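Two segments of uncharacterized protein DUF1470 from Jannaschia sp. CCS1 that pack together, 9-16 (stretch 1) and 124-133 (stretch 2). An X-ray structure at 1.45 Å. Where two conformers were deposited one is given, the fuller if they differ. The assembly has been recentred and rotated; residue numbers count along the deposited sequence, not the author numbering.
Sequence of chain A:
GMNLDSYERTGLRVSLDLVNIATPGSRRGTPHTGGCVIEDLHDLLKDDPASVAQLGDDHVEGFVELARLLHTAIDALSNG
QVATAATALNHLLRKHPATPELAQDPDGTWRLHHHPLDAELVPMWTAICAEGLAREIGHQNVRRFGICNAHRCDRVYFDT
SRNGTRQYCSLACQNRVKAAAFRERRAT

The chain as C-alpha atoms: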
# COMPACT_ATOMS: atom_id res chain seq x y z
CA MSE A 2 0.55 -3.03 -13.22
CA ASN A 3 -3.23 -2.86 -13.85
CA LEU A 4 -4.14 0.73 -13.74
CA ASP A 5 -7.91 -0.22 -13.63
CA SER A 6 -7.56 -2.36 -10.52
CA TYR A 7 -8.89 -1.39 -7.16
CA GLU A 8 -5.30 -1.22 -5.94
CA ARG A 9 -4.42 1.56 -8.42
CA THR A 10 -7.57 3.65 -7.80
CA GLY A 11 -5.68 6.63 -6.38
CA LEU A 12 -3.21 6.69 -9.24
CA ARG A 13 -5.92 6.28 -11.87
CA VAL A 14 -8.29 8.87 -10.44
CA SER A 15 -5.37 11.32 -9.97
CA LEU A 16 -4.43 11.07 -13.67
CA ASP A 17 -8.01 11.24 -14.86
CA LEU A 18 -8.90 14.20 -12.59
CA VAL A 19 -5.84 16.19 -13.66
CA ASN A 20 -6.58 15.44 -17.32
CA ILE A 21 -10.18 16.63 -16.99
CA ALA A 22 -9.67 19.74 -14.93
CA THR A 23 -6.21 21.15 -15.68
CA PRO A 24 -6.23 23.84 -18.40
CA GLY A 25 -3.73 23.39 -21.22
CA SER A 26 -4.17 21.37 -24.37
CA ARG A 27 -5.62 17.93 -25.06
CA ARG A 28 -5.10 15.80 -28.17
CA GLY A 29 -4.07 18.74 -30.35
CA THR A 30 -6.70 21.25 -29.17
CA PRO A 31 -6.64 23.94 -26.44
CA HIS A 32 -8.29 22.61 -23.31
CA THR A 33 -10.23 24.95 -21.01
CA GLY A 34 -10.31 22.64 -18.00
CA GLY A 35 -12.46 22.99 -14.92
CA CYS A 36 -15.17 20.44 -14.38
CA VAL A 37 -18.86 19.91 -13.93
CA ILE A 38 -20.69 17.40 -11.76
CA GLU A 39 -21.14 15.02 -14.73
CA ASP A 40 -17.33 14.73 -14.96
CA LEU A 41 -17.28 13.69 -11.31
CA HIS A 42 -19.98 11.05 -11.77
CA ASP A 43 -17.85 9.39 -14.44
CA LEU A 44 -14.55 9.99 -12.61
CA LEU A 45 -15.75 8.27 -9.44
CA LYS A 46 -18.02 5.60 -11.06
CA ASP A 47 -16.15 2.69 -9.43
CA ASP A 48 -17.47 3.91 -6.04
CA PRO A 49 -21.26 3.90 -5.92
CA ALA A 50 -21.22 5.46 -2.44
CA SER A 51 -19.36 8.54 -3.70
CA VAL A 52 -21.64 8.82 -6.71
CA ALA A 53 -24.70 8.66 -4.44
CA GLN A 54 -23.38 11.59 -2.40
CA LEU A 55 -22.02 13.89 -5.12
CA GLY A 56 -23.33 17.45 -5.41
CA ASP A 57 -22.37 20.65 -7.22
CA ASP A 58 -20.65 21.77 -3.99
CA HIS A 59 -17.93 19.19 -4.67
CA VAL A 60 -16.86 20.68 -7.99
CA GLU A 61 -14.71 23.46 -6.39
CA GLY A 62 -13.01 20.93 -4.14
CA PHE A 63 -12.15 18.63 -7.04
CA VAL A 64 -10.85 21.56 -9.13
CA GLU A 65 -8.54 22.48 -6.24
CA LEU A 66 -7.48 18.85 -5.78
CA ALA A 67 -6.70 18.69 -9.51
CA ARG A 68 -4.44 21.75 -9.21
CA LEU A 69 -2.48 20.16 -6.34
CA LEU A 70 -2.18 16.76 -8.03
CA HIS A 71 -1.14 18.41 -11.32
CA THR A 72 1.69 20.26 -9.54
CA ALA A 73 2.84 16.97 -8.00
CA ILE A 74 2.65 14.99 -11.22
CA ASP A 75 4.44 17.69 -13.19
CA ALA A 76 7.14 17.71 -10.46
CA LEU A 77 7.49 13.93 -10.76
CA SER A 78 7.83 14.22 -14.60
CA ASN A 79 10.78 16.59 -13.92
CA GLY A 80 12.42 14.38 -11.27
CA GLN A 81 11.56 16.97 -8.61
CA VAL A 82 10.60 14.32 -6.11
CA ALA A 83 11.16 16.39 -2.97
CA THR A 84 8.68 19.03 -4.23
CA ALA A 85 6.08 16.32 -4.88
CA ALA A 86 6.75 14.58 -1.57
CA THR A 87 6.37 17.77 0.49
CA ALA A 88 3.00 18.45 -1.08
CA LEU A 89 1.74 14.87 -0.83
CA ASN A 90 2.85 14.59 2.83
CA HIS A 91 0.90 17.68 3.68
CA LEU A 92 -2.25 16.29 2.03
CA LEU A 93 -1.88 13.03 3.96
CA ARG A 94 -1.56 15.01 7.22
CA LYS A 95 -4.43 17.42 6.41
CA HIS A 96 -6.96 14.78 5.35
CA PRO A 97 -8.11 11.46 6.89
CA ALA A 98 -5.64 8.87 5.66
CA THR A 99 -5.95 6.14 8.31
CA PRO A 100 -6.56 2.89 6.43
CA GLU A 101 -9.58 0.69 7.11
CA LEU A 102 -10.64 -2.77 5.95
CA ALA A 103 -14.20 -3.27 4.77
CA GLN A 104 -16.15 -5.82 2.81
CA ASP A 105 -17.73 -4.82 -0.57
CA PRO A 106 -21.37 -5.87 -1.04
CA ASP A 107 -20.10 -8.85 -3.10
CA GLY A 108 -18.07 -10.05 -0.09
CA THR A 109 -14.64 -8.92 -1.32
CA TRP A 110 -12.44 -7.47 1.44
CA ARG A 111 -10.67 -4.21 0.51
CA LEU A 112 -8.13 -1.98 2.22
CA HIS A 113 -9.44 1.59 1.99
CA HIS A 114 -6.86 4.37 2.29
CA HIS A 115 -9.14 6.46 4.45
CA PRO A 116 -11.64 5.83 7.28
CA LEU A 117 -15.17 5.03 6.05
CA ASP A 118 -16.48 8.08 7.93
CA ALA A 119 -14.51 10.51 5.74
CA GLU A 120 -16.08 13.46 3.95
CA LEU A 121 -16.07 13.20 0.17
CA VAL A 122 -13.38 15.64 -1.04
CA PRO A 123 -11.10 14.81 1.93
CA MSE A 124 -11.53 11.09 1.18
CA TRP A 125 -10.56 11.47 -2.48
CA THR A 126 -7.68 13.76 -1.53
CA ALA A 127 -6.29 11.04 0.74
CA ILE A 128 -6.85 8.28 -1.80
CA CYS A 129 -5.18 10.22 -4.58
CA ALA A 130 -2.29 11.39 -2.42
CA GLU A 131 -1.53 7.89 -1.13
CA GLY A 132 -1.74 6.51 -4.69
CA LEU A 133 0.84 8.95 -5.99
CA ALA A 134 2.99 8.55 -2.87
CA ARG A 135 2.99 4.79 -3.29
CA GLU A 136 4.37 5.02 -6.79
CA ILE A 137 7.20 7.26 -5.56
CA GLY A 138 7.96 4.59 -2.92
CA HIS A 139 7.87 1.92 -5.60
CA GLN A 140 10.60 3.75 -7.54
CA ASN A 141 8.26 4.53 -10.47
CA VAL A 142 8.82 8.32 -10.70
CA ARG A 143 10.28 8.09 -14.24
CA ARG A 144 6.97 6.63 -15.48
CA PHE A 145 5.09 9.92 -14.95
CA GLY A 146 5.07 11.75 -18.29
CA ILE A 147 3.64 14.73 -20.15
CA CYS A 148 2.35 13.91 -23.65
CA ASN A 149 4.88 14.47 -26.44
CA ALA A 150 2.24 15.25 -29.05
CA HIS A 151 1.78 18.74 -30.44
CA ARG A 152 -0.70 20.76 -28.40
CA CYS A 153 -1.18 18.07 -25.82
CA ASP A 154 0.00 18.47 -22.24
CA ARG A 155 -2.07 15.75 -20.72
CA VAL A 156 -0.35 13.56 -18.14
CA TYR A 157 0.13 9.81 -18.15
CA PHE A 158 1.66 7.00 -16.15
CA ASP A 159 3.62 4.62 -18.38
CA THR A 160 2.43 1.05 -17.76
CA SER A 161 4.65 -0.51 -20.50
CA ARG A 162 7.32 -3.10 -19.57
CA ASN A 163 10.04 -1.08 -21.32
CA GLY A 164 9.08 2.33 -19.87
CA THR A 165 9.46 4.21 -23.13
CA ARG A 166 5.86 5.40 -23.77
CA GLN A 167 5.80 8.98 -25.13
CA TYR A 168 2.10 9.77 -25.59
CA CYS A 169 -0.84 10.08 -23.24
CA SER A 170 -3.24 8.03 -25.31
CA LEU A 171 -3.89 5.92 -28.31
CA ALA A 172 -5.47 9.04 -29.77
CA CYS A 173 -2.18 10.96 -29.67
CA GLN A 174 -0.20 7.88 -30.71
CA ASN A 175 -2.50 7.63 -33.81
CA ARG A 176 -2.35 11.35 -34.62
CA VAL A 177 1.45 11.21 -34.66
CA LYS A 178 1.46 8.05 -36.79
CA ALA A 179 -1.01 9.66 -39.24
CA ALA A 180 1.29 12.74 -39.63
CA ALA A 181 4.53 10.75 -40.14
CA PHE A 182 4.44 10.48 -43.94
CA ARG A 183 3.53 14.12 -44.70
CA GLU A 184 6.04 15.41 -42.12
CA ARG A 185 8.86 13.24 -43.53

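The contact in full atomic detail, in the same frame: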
# COMPACT_ATOMS: atom_id res chain seq x y z
N ARG A 9 -4.96 0.36 -7.77
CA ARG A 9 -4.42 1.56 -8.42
C ARG A 9 -5.47 2.66 -8.56
O ARG A 9 -5.29 3.59 -9.36
CB ARG A 9 -3.84 1.27 -9.77
CG ARG A 9 -2.87 0.17 -9.79
CD ARG A 9 -1.69 0.44 -8.95
NE ARG A 9 -0.91 -0.80 -8.93
CZ ARG A 9 0.26 -0.99 -8.32
NH1 ARG A 9 0.86 0.00 -7.67
NH2 ARG A 9 0.84 -2.19 -8.40
N THR A 10 -6.53 2.62 -7.77
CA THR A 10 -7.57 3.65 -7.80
C THR A 10 -7.01 5.07 -7.63
O THR A 10 -7.38 5.99 -8.39
CB THR A 10 -8.63 3.37 -6.73
OG1 THR A 10 -9.29 2.12 -7.04
CG2 THR A 10 -9.67 4.49 -6.70
N GLY A 11 -6.17 5.29 -6.63
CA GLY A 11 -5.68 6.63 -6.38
C GLY A 11 -4.86 7.16 -7.53
O GLY A 11 -5.00 8.31 -7.93
N LEU A 12 -4.01 6.30 -8.07
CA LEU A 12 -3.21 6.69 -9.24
C LEU A 12 -4.10 7.01 -10.43
O LEU A 12 -3.94 8.06 -11.11
CB LEU A 12 -2.20 5.57 -9.61
CG LEU A 12 -1.36 5.76 -10.87
CD1 LEU A 12 -0.46 7.01 -10.73
CD2 LEU A 12 -0.52 4.51 -11.13
N ARG A 13 -5.06 6.13 -10.71
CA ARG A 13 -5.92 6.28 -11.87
C ARG A 13 -6.79 7.52 -11.76
O ARG A 13 -6.89 8.29 -12.72
CB ARG A 13 -6.82 5.05 -11.98
CG ARG A 13 -7.83 5.09 -13.11
CD ARG A 13 -8.67 3.84 -13.21
NE ARG A 13 -9.49 3.51 -12.05
CZ ARG A 13 -9.21 2.61 -11.07
NH1 ARG A 13 -8.05 1.96 -10.98
NH2 ARG A 13 -10.13 2.40 -10.14
N VAL A 14 -7.42 7.72 -10.62
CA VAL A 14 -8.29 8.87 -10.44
C VAL A 14 -7.45 10.15 -10.49
O VAL A 14 -7.88 11.15 -11.05
CB VAL A 14 -9.09 8.74 -9.14
CG1 VAL A 14 -9.80 10.04 -8.77
CG2 VAL A 14 -10.13 7.63 -9.25
N SER A 15 -6.24 10.13 -9.93
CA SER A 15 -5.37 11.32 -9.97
C SER A 15 -5.10 11.75 -11.42
O SER A 15 -5.27 12.91 -11.77
CB SER A 15 -4.01 11.04 -9.32
OG SER A 15 -4.10 10.90 -7.92
N LEU A 16 -4.72 10.79 -12.24
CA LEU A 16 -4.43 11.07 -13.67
C LEU A 16 -5.65 11.58 -14.37
O LEU A 16 -5.60 12.58 -15.10
CB LEU A 16 -3.90 9.82 -14.38
CG LEU A 16 -2.57 9.28 -13.83
CD1 LEU A 16 -2.36 7.83 -14.32
CD2 LEU A 16 -1.37 10.14 -14.24
N MSE A 124 -11.77 12.51 1.49
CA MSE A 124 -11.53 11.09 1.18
C MSE A 124 -10.74 10.94 -0.11
O MSE A 124 -9.74 10.21 -0.16
CB MSE A 124 -12.85 10.29 1.07
CG MSE A 124 -12.74 8.98 0.30
SE MSE A 124 -14.55 8.28 0.02
CE MSE A 124 -14.22 6.80 -1.16
N TRP A 125 -11.22 11.59 -1.17
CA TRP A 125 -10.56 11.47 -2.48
C TRP A 125 -9.19 12.13 -2.49
O TRP A 125 -8.30 11.61 -3.15
CB TRP A 125 -11.50 11.93 -3.61
CG TRP A 125 -12.51 10.87 -3.89
CD1 TRP A 125 -13.80 10.84 -3.50
CD2 TRP A 125 -12.24 9.61 -4.51
NE1 TRP A 125 -14.38 9.63 -3.87
CE2 TRP A 125 -13.43 8.86 -4.49
CE3 TRP A 125 -11.10 9.06 -5.09
CZ2 TRP A 125 -13.51 7.57 -5.02
CZ3 TRP A 125 -11.19 7.77 -5.61
CH2 TRP A 125 -12.36 7.05 -5.57
N THR A 126 -9.00 13.17 -1.70
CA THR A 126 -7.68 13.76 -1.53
C THR A 126 -6.73 12.75 -0.93
O THR A 126 -5.61 12.57 -1.43
CB THR A 126 -7.74 15.03 -0.68
OG1 THR A 126 -8.60 15.98 -1.33
CG2 THR A 126 -6.34 15.64 -0.55
N ALA A 127 -7.13 12.05 0.13
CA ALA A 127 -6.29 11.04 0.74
C ALA A 127 -6.00 9.88 -0.17
O ALA A 127 -4.86 9.37 -0.21
CB ALA A 127 -6.96 10.53 2.06
N ILE A 128 -7.02 9.41 -0.89
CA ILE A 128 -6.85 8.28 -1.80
C ILE A 128 -5.86 8.63 -2.89
O ILE A 128 -4.94 7.85 -3.22
CB ILE A 128 -8.19 7.88 -2.42
CG1 ILE A 128 -9.11 7.25 -1.33
CG2 ILE A 128 -8.02 6.83 -3.53
CD1 ILE A 128 -10.56 7.06 -1.79
N CYS A 129 -6.05 9.79 -3.48
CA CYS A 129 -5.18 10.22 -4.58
C CYS A 129 -3.76 10.45 -4.10
O CYS A 129 -2.81 10.02 -4.75
CB CYS A 129 -5.73 11.47 -5.25
SG CYS A 129 -7.24 11.17 -6.23
N ALA A 130 -3.62 11.11 -2.95
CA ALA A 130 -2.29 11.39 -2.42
C ALA A 130 -1.52 10.12 -2.11
O ALA A 130 -0.35 9.99 -2.42
CB ALA A 130 -2.32 12.32 -1.16
N GLU A 131 -2.19 9.18 -1.44
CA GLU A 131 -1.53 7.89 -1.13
C GLU A 131 -1.14 7.16 -2.43
O GLU A 131 -0.09 6.54 -2.53
CB GLU A 131 -2.36 6.99 -0.21
CG GLU A 131 -1.63 5.69 0.22
CD GLU A 131 -1.63 4.56 -0.81
OE1 GLU A 131 -2.52 4.52 -1.70
OE2 GLU A 131 -0.72 3.68 -0.71
N GLY A 132 -2.01 7.23 -3.43
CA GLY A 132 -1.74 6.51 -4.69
C GLY A 132 -0.49 7.03 -5.38
O GLY A 132 0.38 6.27 -5.84
N LEU A 133 -0.37 8.35 -5.43
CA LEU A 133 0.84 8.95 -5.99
C LEU A 133 2.06 8.68 -5.12
O LEU A 133 3.13 8.33 -5.62
CB LEU A 133 0.69 10.44 -6.23
CG LEU A 133 -0.35 10.81 -7.26
CD1 LEU A 133 -0.44 12.33 -7.34
CD2 LEU A 133 -0.12 10.19 -8.62

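The two helices meet glycine against glycine, so closely that backbone packs on backbone. Gly 11 CA lies 4.0 Å from Cys 129 CA, and Gly 11 C lies 4.3 Å from Gly 132 CA. Modelling an ideal CB tests the need for glycine at both positions: on Gly 11 it would fall 2.2 Å from Ile 128 O, and on Gly 132 it would fall 2.7 Å from Leu 12 N and 2.8 Å from Gly 11 C, all clashes. With neither side chain present, the axes of helix 10-16 and helix 124-133 approach to 7.1 Å, crossing at -105°, close to perpendicular. Such a steep crossing concentrates the contact around one point, and the buried surface is a modest 399 Å², both sides summed.

No hydrogen bond spans the interface. Its nearest polar substitute is a CA-H...O contact from Gly 11 CA to Ile 128 O, 3.5 Å long with an angle of 141° at the hydrogen. Ser 15, although it points toward the other helix, turns its hydroxyl back on its own: in the m rotamer, Ser 15 OG donates to Gly 11 O at 2.7 Å. Gly 11 O also accepts the helical bond from Ser 15 N at 3.0 Å. With its proton committed to Gly 11 O, Ser 15 OG also lies 3.2 Å from Cys 129 CB, a van der Waals contact.

Apolar side chains fill the space around the glycines. Val 14 CG1 lies 3.8 Å from Cys 129 SG, and Val 14 CG2 lies 3.8 Å from Trp 125 CZ3. Thr 10 CG2 meets the indole at its edge, also 3.8 Å from Trp 125 CZ3. Elsewhere along the contact, Leu 12 CD1 packs 3.8 Å from Leu 133 CD2. The contact thus rests on close shape fit and dispersion, plus the CA-H...O approach.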